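Local coordinates for protein transcriptional regulator, HTH_3 family (Vibrio cholerae, PDB 1Y9Q) that probably acts as a dimeric DNA-binding transcription factor, joining a helix-turn-helix domain to a cupin domain that holds zinc and D-methionine, at residues Val126-His131 with Gln160-Ala165; Asn14-Leu19 with Gln43-Glu48; Ile59-Glu64 with Ser120-Gly125; Ser26-Ala31 with Val36-Leu41. All blocks are in the same frame, centred on the assembly; numbering follows the deposited sequence.

Contact 1: residues Val126-His131 with Gln160-Ala165. With ZN (zinc ion), chain B; MED (D-methionine), chain C.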
# COMPACT_ATOMS: atom_id res chain seq x y z
N VAL A 126 5.59 -15.88 -1.41
CA VAL A 126 4.27 -16.13 -1.99
C VAL A 126 4.20 -15.47 -3.36
O VAL A 126 4.56 -14.30 -3.51
CB VAL A 126 3.14 -15.57 -1.09
CG1 VAL A 126 1.79 -15.76 -1.77
CG2 VAL A 126 3.15 -16.30 0.24
N ILE A 127 3.75 -16.22 -4.35
CA ILE A 127 3.66 -15.74 -5.73
C ILE A 127 2.22 -15.69 -6.23
O ILE A 127 1.41 -16.56 -5.91
CB ILE A 127 4.51 -16.66 -6.64
CG1 ILE A 127 6.00 -16.49 -6.30
CG2 ILE A 127 4.22 -16.38 -8.12
CD1 ILE A 127 6.90 -17.56 -6.91
N GLU A 128 1.88 -14.66 -7.00
CA GLU A 128 0.52 -14.55 -7.54
C GLU A 128 0.49 -14.54 -9.05
O GLU A 128 1.40 -14.01 -9.70
CB GLU A 128 -0.17 -13.28 -7.03
CG GLU A 128 -0.65 -13.37 -5.60
CD GLU A 128 -1.48 -12.16 -5.20
OE1 GLU A 128 -2.38 -11.77 -5.97
OE2 GLU A 128 -1.24 -11.62 -4.11
N TYR A 129 -0.56 -15.14 -9.59
CA TYR A 129 -0.82 -15.19 -11.03
C TYR A 129 -2.15 -14.46 -11.23
O TYR A 129 -3.07 -14.60 -10.42
CB TYR A 129 -1.00 -16.63 -11.51
CG TYR A 129 0.26 -17.45 -11.55
CD1 TYR A 129 0.91 -17.70 -12.76
CD2 TYR A 129 0.80 -17.99 -10.38
CE1 TYR A 129 2.07 -18.47 -12.81
CE2 TYR A 129 1.96 -18.76 -10.42
CZ TYR A 129 2.59 -19.00 -11.64
OH TYR A 129 3.72 -19.77 -11.69
N ILE A 130 -2.24 -13.71 -12.32
CA ILE A 130 -3.45 -12.96 -12.64
C ILE A 130 -3.84 -13.22 -14.09
O ILE A 130 -2.98 -13.20 -14.98
CB ILE A 130 -3.22 -11.42 -12.49
CG1 ILE A 130 -2.78 -11.08 -11.07
CG2 ILE A 130 -4.49 -10.67 -12.86
CD1 ILE A 130 -3.86 -11.24 -10.02
N HIS A 131 -5.12 -13.46 -14.33
CA HIS A 131 -5.64 -13.69 -15.67
C HIS A 131 -6.96 -12.93 -15.75
O HIS A 131 -7.92 -13.26 -15.04
CB HIS A 131 -5.87 -15.18 -15.93
CG HIS A 131 -6.17 -15.50 -17.36
ND1 HIS A 131 -6.69 -16.72 -17.76
CD2 HIS A 131 -6.04 -14.76 -18.49
CE1 HIS A 131 -6.86 -16.71 -19.07
NE2 HIS A 131 -6.48 -15.54 -19.54
N GLN A 160 5.45 -8.21 -1.30
CA GLN A 160 5.79 -6.79 -1.43
C GLN A 160 4.47 -6.04 -1.54
O GLN A 160 3.43 -6.65 -1.82
CB GLN A 160 6.60 -6.54 -2.71
CG GLN A 160 5.82 -6.83 -4.00
CD GLN A 160 6.59 -6.42 -5.24
OE1 GLN A 160 6.98 -5.26 -5.37
NE2 GLN A 160 6.81 -7.37 -6.15
N PRO A 161 4.49 -4.72 -1.31
CA PRO A 161 3.24 -3.97 -1.42
C PRO A 161 2.72 -4.18 -2.83
O PRO A 161 3.48 -4.07 -3.80
CB PRO A 161 3.67 -2.53 -1.17
CG PRO A 161 4.82 -2.70 -0.21
CD PRO A 161 5.58 -3.85 -0.84
N HIS A 162 1.44 -4.51 -2.96
CA HIS A 162 0.85 -4.71 -4.28
C HIS A 162 -0.60 -4.28 -4.25
O HIS A 162 -1.10 -3.83 -3.23
CB HIS A 162 0.98 -6.18 -4.74
CG HIS A 162 0.30 -7.18 -3.85
ND1 HIS A 162 0.78 -7.53 -2.61
CD2 HIS A 162 -0.79 -7.95 -4.06
CE1 HIS A 162 0.01 -8.47 -2.09
NE2 HIS A 162 -0.95 -8.74 -2.95
N GLY A 163 -1.27 -4.40 -5.39
CA GLY A 163 -2.66 -4.00 -5.43
C GLY A 163 -3.35 -4.34 -6.73
O GLY A 163 -2.69 -4.74 -7.69
N TYR A 164 -4.66 -4.17 -6.75
CA TYR A 164 -5.47 -4.46 -7.93
C TYR A 164 -6.48 -3.34 -8.11
O TYR A 164 -7.01 -2.82 -7.13
CB TYR A 164 -6.23 -5.77 -7.75
CG TYR A 164 -5.45 -6.82 -7.00
CD1 TYR A 164 -5.33 -6.76 -5.61
CD2 TYR A 164 -4.82 -7.86 -7.68
CE1 TYR A 164 -4.59 -7.72 -4.92
CE2 TYR A 164 -4.08 -8.82 -7.00
CZ TYR A 164 -3.97 -8.74 -5.62
OH TYR A 164 -3.24 -9.68 -4.95
N ALA A 165 -6.74 -2.96 -9.36
CA ALA A 165 -7.71 -1.90 -9.62
C ALA A 165 -8.45 -2.13 -10.92
O ALA A 165 -7.86 -2.49 -11.94
CB ALA A 165 -7.00 -0.55 -9.65
ZN ZN B . -2.46 -10.39 -3.01
N MED C . -4.11 -11.88 -3.06
CA MED C . -5.35 -11.27 -2.50
C MED C . -5.07 -9.86 -1.97
O MED C . -3.95 -9.33 -2.02
CB MED C . -6.44 -11.27 -3.60
CG MED C . -7.82 -10.72 -3.29
SD MED C . -8.55 -11.87 -2.10
CE MED C . -8.69 -13.35 -3.01
OXT MED C . -5.99 -9.21 -1.47
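Glu128, His162 and Tyr164 converge on one zinc ion, and the metal accounts for most of the closeness between the two segments. Glu128 OE2 lies 2.0 Å from the zinc. His162 NE2 and Tyr164 OH each bind it at 2.2 Å. D-methionine chelates the same ion through its amino N and carboxylate O, and His122 supplies the sixth ligand atom. Glu128 OE2 and His162 NE2 are 3.1 Å apart because they share the metal, with no hydrogen bond between them. The second carboxylate oxygen, Glu128 OE1, sits 2.5 Å from Tyr164 OH, in the plane of the phenol ring and at its edge; carboxylate and ring are nearly coplanar. The Glu128 chain is extended beyond CG (chi2 -173°), which carries the carboxylate across the gap to the phenol.

The gap itself reflects the cupin fold. Strands 127-131 and 162-165 belong to different sheets, which face each other with the strand axes 11.2 Å apart and their directions 16° from parallel, so long side chains must span the interior. Ile130 adds an apolar neighbour, its CD1 touching the edge of the Tyr164 ring at CE2 (3.9 Å).

In the second shell, His162 ND1 donates to Gln160 O at 2.9 Å, with an N-H...O angle of 161° and the acceptor in the imidazole plane. This bond helps fix the ring's rotation, leaving NE2 directed at the metal. Gln160 is itself tethered, its side-chain amide bonding to Phe157 O and Asp142 N, while Phe156 packs against the His162 ring.

Contact 2: residues Asn14-Leu19 with Gln43-Glu48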
# COMPACT_ATOMS: atom_id res chain seq x y z
N ASN A 14 -13.65 -16.63 15.95
CA ASN A 14 -13.37 -17.95 16.48
C ASN A 14 -12.20 -18.68 15.81
O ASN A 14 -11.36 -19.27 16.50
CB ASN A 14 -14.62 -18.83 16.42
CG ASN A 14 -15.77 -18.28 17.28
OD1 ASN A 14 -15.54 -17.62 18.29
ND2 ASN A 14 -17.00 -18.57 16.88
N GLN A 15 -12.12 -18.65 14.49
CA GLN A 15 -11.02 -19.35 13.81
C GLN A 15 -9.68 -18.65 14.01
O GLN A 15 -8.65 -19.32 14.14
CB GLN A 15 -11.32 -19.52 12.32
CG GLN A 15 -10.27 -20.37 11.55
CD GLN A 15 -10.07 -21.77 12.13
OE1 GLN A 15 -10.79 -22.20 13.04
NE2 GLN A 15 -9.09 -22.49 11.60
N LEU A 16 -9.68 -17.32 14.06
CA LEU A 16 -8.44 -16.59 14.28
C LEU A 16 -7.85 -17.00 15.62
O LEU A 16 -6.65 -17.24 15.74
CB LEU A 16 -8.67 -15.08 14.29
CG LEU A 16 -7.49 -14.24 14.80
CD1 LEU A 16 -6.21 -14.60 14.03
CD2 LEU A 16 -7.80 -12.75 14.67
N LYS A 17 -8.71 -17.08 16.62
CA LYS A 17 -8.28 -17.48 17.96
C LYS A 17 -7.72 -18.90 17.91
O LYS A 17 -6.67 -19.18 18.49
CB LYS A 17 -9.46 -17.41 18.93
CG LYS A 17 -9.07 -17.54 20.39
CD LYS A 17 -10.30 -17.44 21.29
CE LYS A 17 -9.93 -17.56 22.76
NZ LYS A 17 -11.12 -17.40 23.64
N ASN A 18 -8.41 -19.79 17.21
CA ASN A 18 -7.96 -21.18 17.11
C ASN A 18 -6.58 -21.21 16.45
O ASN A 18 -5.65 -21.83 16.97
CB ASN A 18 -8.94 -22.01 16.28
CG ASN A 18 -8.69 -23.49 16.41
OD1 ASN A 18 -7.56 -23.97 16.21
ND2 ASN A 18 -9.73 -24.24 16.75
N LEU A 19 -6.45 -20.55 15.30
CA LEU A 19 -5.18 -20.52 14.59
C LEU A 19 -4.07 -19.98 15.49
O LEU A 19 -2.97 -20.55 15.54
CB LEU A 19 -5.29 -19.65 13.32
CG LEU A 19 -6.17 -20.20 12.19
CD1 LEU A 19 -6.30 -19.16 11.08
CD2 LEU A 19 -5.56 -21.49 11.65
N GLN A 43 -9.98 -7.03 19.40
CA GLN A 43 -11.34 -6.70 18.99
C GLN A 43 -11.88 -7.72 17.99
O GLN A 43 -13.05 -8.09 18.03
CB GLN A 43 -11.38 -5.30 18.36
CG GLN A 43 -10.91 -4.18 19.28
CD GLN A 43 -10.96 -2.81 18.62
OE1 GLN A 43 -10.40 -2.60 17.55
NE2 GLN A 43 -11.63 -1.87 19.28
N ILE A 44 -11.02 -8.18 17.08
CA ILE A 44 -11.45 -9.16 16.09
C ILE A 44 -11.83 -10.47 16.76
O ILE A 44 -12.86 -11.06 16.45
CB ILE A 44 -10.34 -9.43 15.04
CG1 ILE A 44 -10.11 -8.17 14.20
CG2 ILE A 44 -10.73 -10.60 14.15
CD1 ILE A 44 -8.92 -8.27 13.24
N GLU A 45 -10.99 -10.94 17.68
CA GLU A 45 -11.27 -12.19 18.36
C GLU A 45 -12.50 -12.10 19.26
O GLU A 45 -13.12 -13.12 19.56
CB GLU A 45 -10.06 -12.65 19.19
CG GLU A 45 -8.81 -12.96 18.37
CD GLU A 45 -7.78 -13.78 19.14
OE1 GLU A 45 -7.82 -13.77 20.39
OE2 GLU A 45 -6.93 -14.42 18.50
N ARG A 46 -12.87 -10.89 19.67
CA ARG A 46 -14.06 -10.72 20.51
C ARG A 46 -15.31 -10.45 19.68
O ARG A 46 -16.41 -10.31 20.22
CB ARG A 46 -13.87 -9.56 21.50
CG ARG A 46 -12.94 -9.88 22.66
CD ARG A 46 -13.11 -8.86 23.78
NE ARG A 46 -12.75 -7.51 23.37
CZ ARG A 46 -11.50 -7.10 23.18
NH1 ARG A 46 -10.49 -7.93 23.37
NH2 ARG A 46 -11.26 -5.85 22.79
N GLY A 47 -15.13 -10.37 18.36
CA GLY A 47 -16.26 -10.12 17.48
C GLY A 47 -16.72 -8.67 17.53
O GLY A 47 -17.88 -8.38 17.24
N GLU A 48 -15.81 -7.77 17.87
CA GLU A 48 -16.14 -6.35 17.96
C GLU A 48 -15.89 -5.55 16.70
O GLU A 48 -16.54 -4.53 16.47
CB GLU A 48 -15.38 -5.72 19.12
CG GLU A 48 -15.95 -6.06 20.48
CD GLU A 48 -15.09 -5.56 21.61
OE1 GLU A 48 -14.56 -4.43 21.51
OE2 GLU A 48 -14.94 -6.30 22.61
O HOH W 1 -13.90 -15.69 19.72
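Within the helix-turn-helix domain, Leu16 and Lys17 of helix 5-22 meet Ile44 and Glu45 in the final turn of helix 38-45, which by its place in the fold is probably the DNA-recognition helix. The nearest CA pair is Lys17 and Glu45, 6.1 Å apart. Leu16 enters the domain core: its CD2 touches the CG2 branch of Ile44 at 3.7 Å, the two side chains crossing at about a right angle. That same methyl lies against the CG methylene of Glu45. Both Leu16 and Ile44 also pack on Ile59 of helix 53-63, so a third helix completes the apolar cluster.

Glu45 reaches to helix 5-22 with a chain extended beyond CG. Its first torsion of -63° sets CG beside its own backbone N, and the carboxylate arrives over the backbone of Lys17, OE2 lying 3.4 Å from Lys17 CA. A water donates to both Asn14 OD1 (2.9 Å) and Glu45 O (2.7 Å), linking the helices through solvent. Just beyond, helix 38-45 ends in a Schellman motif: Gly47 takes a positive phi of 75°, and Glu48 N returns to Gln43 O at 2.8 Å.

No direct hydrogen bond joins the two segments. Lys17 NZ stays 5.9 Å from Glu45 OE1, too far for a salt bridge, whereas OE2 pairs with Arg20, one turn further along helix 5-22. The acid thus combines an aliphatic stem packed on leucine with a charged end that its salt bridge to Arg20 probably balances.

Contact 3: residues Ile59-Glu64 with Ser120-Gly125; sequences IASGLE and SPHALG. With ZN (zinc ion), chain B; MED (D-methionine), chain C.
The last turn of helix 53-63 comes down on an irregular loop, Ser61 CA and Ala123 CA approaching to 4.7 Å; Glu64, with positive phi, is the first to leave helical angles, in a Schellman motif. Ser61 supplies the main side chain of the contact. Its OG rests 3.2 Å from His122 CA and lies near the plane of the imidazole, on the ND1 edge. With chi1 at -64° the hydroxyl is beside its own backbone N and bonds back to Trp57 O, one turn earlier. A water couples the two segments, donating to Ser61 OG (2.9 Å) and accepting from Ala123 N (2.9 Å). Ala123 CB meets the helix backbone at Ser61 O, 3.9 Å away.

From His122 CA the imidazole runs off at roughly a right angle to the direction of Ser61 OG and places NE2 2.1 Å from the zinc ion. The ring of Trp57 lies beside it, planes at about 35°, and the His162 ring meets it edge-to-face; all three residues line the D-methionine pocket. Helix 53-63 of the helix-turn-helix domain therefore abuts a metal-bearing loop of the cupin domain, whose zinc ligands, as in metal-binding cupins, come from separate strands and loops of the barrel.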
# COMPACT_ATOMS: atom_id res chain seq x y z
N ILE A 59 -3.00 -10.64 8.46
CA ILE A 59 -2.93 -11.56 9.59
C ILE A 59 -2.45 -12.94 9.15
O ILE A 59 -1.55 -13.51 9.77
CB ILE A 59 -4.30 -11.68 10.28
CG1 ILE A 59 -4.69 -10.32 10.88
CG2 ILE A 59 -4.25 -12.75 11.37
CD1 ILE A 59 -6.11 -10.27 11.44
N ALA A 60 -3.06 -13.47 8.10
CA ALA A 60 -2.67 -14.79 7.59
C ALA A 60 -1.18 -14.80 7.27
O ALA A 60 -0.46 -15.74 7.61
CB ALA A 60 -3.48 -15.13 6.33
N SER A 61 -0.71 -13.74 6.62
CA SER A 61 0.70 -13.64 6.25
C SER A 61 1.61 -13.73 7.47
O SER A 61 2.61 -14.45 7.45
CB SER A 61 0.95 -12.33 5.50
OG SER A 61 0.23 -12.30 4.28
N GLY A 62 1.26 -13.01 8.53
CA GLY A 62 2.07 -13.03 9.74
C GLY A 62 2.07 -14.38 10.43
O GLY A 62 3.06 -14.77 11.05
N LEU A 63 0.96 -15.09 10.32
CA LEU A 63 0.82 -16.41 10.94
C LEU A 63 1.33 -17.50 10.01
O LEU A 63 1.37 -18.67 10.38
CB LEU A 63 -0.64 -16.68 11.28
CG LEU A 63 -1.30 -15.76 12.31
CD1 LEU A 63 -2.79 -16.03 12.37
CD2 LEU A 63 -0.65 -16.01 13.67
N GLU A 64 1.71 -17.10 8.79
CA GLU A 64 2.18 -18.03 7.77
C GLU A 64 1.11 -19.07 7.51
O GLU A 64 1.36 -20.28 7.47
CB GLU A 64 3.49 -18.68 8.21
CG GLU A 64 4.57 -17.64 8.50
CD GLU A 64 5.90 -18.26 8.87
OE1 GLU A 64 6.58 -18.78 7.96
OE2 GLU A 64 6.24 -18.24 10.07
N SER A 120 -1.02 -5.49 1.68
CA SER A 120 0.25 -5.48 2.39
C SER A 120 1.00 -6.68 1.82
O SER A 120 0.40 -7.54 1.18
CB SER A 120 0.04 -5.70 3.90
OG SER A 120 -0.69 -4.64 4.48
N PRO A 121 2.32 -6.76 2.04
CA PRO A 121 3.04 -7.91 1.50
C PRO A 121 2.47 -9.22 2.04
O PRO A 121 2.05 -9.28 3.20
CB PRO A 121 4.46 -7.68 2.00
CG PRO A 121 4.56 -6.18 2.10
CD PRO A 121 3.23 -5.84 2.73
N HIS A 122 2.41 -10.25 1.21
CA HIS A 122 1.96 -11.54 1.69
C HIS A 122 3.24 -12.17 2.23
O HIS A 122 4.30 -11.54 2.17
CB HIS A 122 1.36 -12.38 0.56
CG HIS A 122 0.10 -11.80 -0.01
ND1 HIS A 122 -0.82 -11.12 0.76
CD2 HIS A 122 -0.40 -11.82 -1.27
CE1 HIS A 122 -1.83 -10.74 -0.00
NE2 HIS A 122 -1.60 -11.15 -1.23
N ALA A 123 3.16 -13.39 2.75
CA ALA A 123 4.34 -14.05 3.32
C ALA A 123 5.47 -14.20 2.31
O ALA A 123 5.24 -14.26 1.10
CB ALA A 123 3.96 -15.41 3.89
N LEU A 124 6.70 -14.27 2.82
CA LEU A 124 7.89 -14.41 1.99
C LEU A 124 7.76 -15.53 0.96
O LEU A 124 7.38 -16.64 1.29
CB LEU A 124 9.11 -14.67 2.87
CG LEU A 124 10.46 -14.84 2.16
CD1 LEU A 124 10.88 -13.52 1.51
CD2 LEU A 124 11.51 -15.27 3.18
N GLY A 125 8.07 -15.22 -0.29
CA GLY A 125 8.01 -16.22 -1.33
C GLY A 125 6.64 -16.50 -1.93
O GLY A 125 6.55 -17.29 -2.87
ZN ZN B . -2.46 -10.39 -3.01
N MED C . -4.11 -11.88 -3.06
CA MED C . -5.35 -11.27 -2.50
C MED C . -5.07 -9.86 -1.97
O MED C . -3.95 -9.33 -2.02
CB MED C . -6.44 -11.27 -3.60
CG MED C . -7.82 -10.72 -3.29
SD MED C . -8.55 -11.87 -2.10
CE MED C . -8.69 -13.35 -3.01
OXT MED C . -5.99 -9.21 -1.47
O HOH W 2 0.60 -14.80 2.84

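Contact 4: residues Ser26-Ala31 with Val36-Leu41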
# COMPACT_ATOMS: atom_id res chain seq x y z
N SER A 26 0.89 -15.40 21.66
CA SER A 26 0.20 -14.43 22.49
C SER A 26 -0.36 -13.39 21.52
O SER A 26 0.04 -13.36 20.35
CB SER A 26 1.17 -13.75 23.45
OG SER A 26 2.12 -12.97 22.74
N LEU A 27 -1.27 -12.54 21.99
CA LEU A 27 -1.82 -11.52 21.11
C LEU A 27 -0.72 -10.54 20.71
O LEU A 27 -0.65 -10.11 19.56
CB LEU A 27 -2.97 -10.77 21.79
CG LEU A 27 -4.34 -11.46 21.78
CD1 LEU A 27 -5.34 -10.60 22.53
CD2 LEU A 27 -4.80 -11.69 20.34
N ASP A 28 0.14 -10.19 21.66
CA ASP A 28 1.22 -9.25 21.39
C ASP A 28 2.21 -9.82 20.37
O ASP A 28 2.69 -9.09 19.50
CB ASP A 28 1.97 -8.90 22.68
CG ASP A 28 2.91 -7.71 22.49
OD1 ASP A 28 2.41 -6.59 22.25
OD2 ASP A 28 4.14 -7.91 22.58
N ALA A 29 2.52 -11.11 20.48
CA ALA A 29 3.45 -11.73 19.55
C ALA A 29 2.81 -11.77 18.16
O ALA A 29 3.49 -11.61 17.14
CB ALA A 29 3.80 -13.14 20.01
N THR A 30 1.50 -11.99 18.12
CA THR A 30 0.78 -12.04 16.85
C THR A 30 0.75 -10.65 16.24
O THR A 30 0.80 -10.48 15.02
CB THR A 30 -0.66 -12.56 17.07
OG1 THR A 30 -0.61 -13.87 17.66
CG2 THR A 30 -1.40 -12.66 15.74
N ALA A 31 0.68 -9.63 17.09
CA ALA A 31 0.68 -8.25 16.62
C ALA A 31 2.00 -7.95 15.91
O ALA A 31 2.02 -7.38 14.82
CB ALA A 31 0.47 -7.30 17.79
N VAL A 36 -0.50 -5.92 12.61
CA VAL A 36 -1.83 -5.46 13.01
C VAL A 36 -1.76 -5.21 14.52
O VAL A 36 -1.24 -6.05 15.25
CB VAL A 36 -2.90 -6.52 12.70
CG1 VAL A 36 -4.27 -6.04 13.18
CG2 VAL A 36 -2.93 -6.82 11.20
N SER A 37 -2.25 -4.06 14.97
CA SER A 37 -2.18 -3.74 16.40
C SER A 37 -2.80 -4.81 17.28
O SER A 37 -3.77 -5.47 16.89
CB SER A 37 -2.86 -2.40 16.70
OG SER A 37 -4.27 -2.48 16.59
N LYS A 38 -2.24 -4.98 18.47
CA LYS A 38 -2.76 -5.96 19.42
C LYS A 38 -4.19 -5.58 19.77
O LYS A 38 -5.04 -6.44 20.02
CB LYS A 38 -1.91 -5.96 20.70
CG LYS A 38 -2.54 -6.76 21.84
CD LYS A 38 -1.72 -6.66 23.12
CE LYS A 38 -2.41 -7.38 24.27
NZ LYS A 38 -1.64 -7.27 25.54
N ALA A 39 -4.45 -4.28 19.79
CA ALA A 39 -5.78 -3.79 20.10
C ALA A 39 -6.79 -4.30 19.08
O ALA A 39 -7.84 -4.83 19.44
CB ALA A 39 -5.78 -2.26 20.13
N MSE A 40 -6.47 -4.14 17.80
CA MSE A 40 -7.38 -4.59 16.75
C MSE A 40 -7.54 -6.11 16.78
O MSE A 40 -8.65 -6.62 16.62
CB MSE A 40 -6.87 -4.15 15.38
CG MSE A 40 -7.83 -4.50 14.25
SE MSE A 40 -7.31 -3.68 12.58
CE MSE A 40 -7.36 -1.83 13.16
N LEU A 41 -6.44 -6.83 16.98
CA LEU A 41 -6.50 -8.29 17.04
C LEU A 41 -7.43 -8.74 18.17
O LEU A 41 -8.18 -9.70 18.02
CB LEU A 41 -5.10 -8.87 17.26
CG LEU A 41 -4.10 -8.69 16.11
CD1 LEU A 41 -2.71 -9.15 16.55
CD2 LEU A 41 -4.55 -9.49 14.90
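One face of the peptide group joining Thr30 to Ala31 is covered by Leu41, whose CD1 stands above it, 3.5 Å from Ala31 N. The same N-H donates to Leu27 O in the preceding helical turn. A second flat group, the carbonyl of Ser26, is gripped from opposite faces by Thr30 N and by the hydroxyl Thr30 OG1, the latter at 2.8 Å. A chi1 of -59° sets that hydroxyl beside its own backbone N, from where it can turn back to Ser26 O. Helices 27-34 and 38-45, with the short turn between them, form the helix-turn-helix, and this contact is where they pack.

Where the backbones come closest, Ala31 nestles against the turn. Its CA makes a CH...O contact with Val36 O at 3.2 Å, the angle at the hydrogen being 128°, and its CB lies 3.6 Å from Lys38 N. Leu27 and Leu41 lie alongside one another, pointing opposite ways, with Leu27 CD2 touching Leu41 CB at 4.2 Å. Beside them the aliphatic part of Lys38 is used, with CG 4.0 Å from Leu27 CB. Its extended chain continues past Leu27 alongside Asp28, but NZ stops 5.3 Å from Asp28 OD1, so the attraction is at most long-range.

Toward the core, Leu41 and Val36 both pack on Ile59 of helix 53-63. Selenomethionine Met40 packs on Asp142 of the second subunit. Each helix begins with a serine N-cap: Ser26 OG accepts from Ala29 N, and Ser37 OG accepts from Met40 N at 3.0 Å with an N-H...O angle of 159°.

In the fold
From the N terminus, helix 5-22 opens the first loop, which contact 2 closes when helix 38-45 returns against it. Contact 4 falls wholly within that span, joining the consecutive helices 27-34 and 38-45. Helix 53-63 follows and touches both: Ile59 meets Leu16, Ile44, Leu41 and Val36, so contacts 2, 3 and 4 share one helical core. Contact 3 closes a much longer loop, bringing that helix to the cupin segment 120-125. The chain passes straight on into 126-131, where contact 1 begins, closing at 160-165 between facing sheets. None of the loops cross. Contacts 1 and 3 meet at zinc, whereas contact 1 stays about 15 Å from contact 2, nearest atoms.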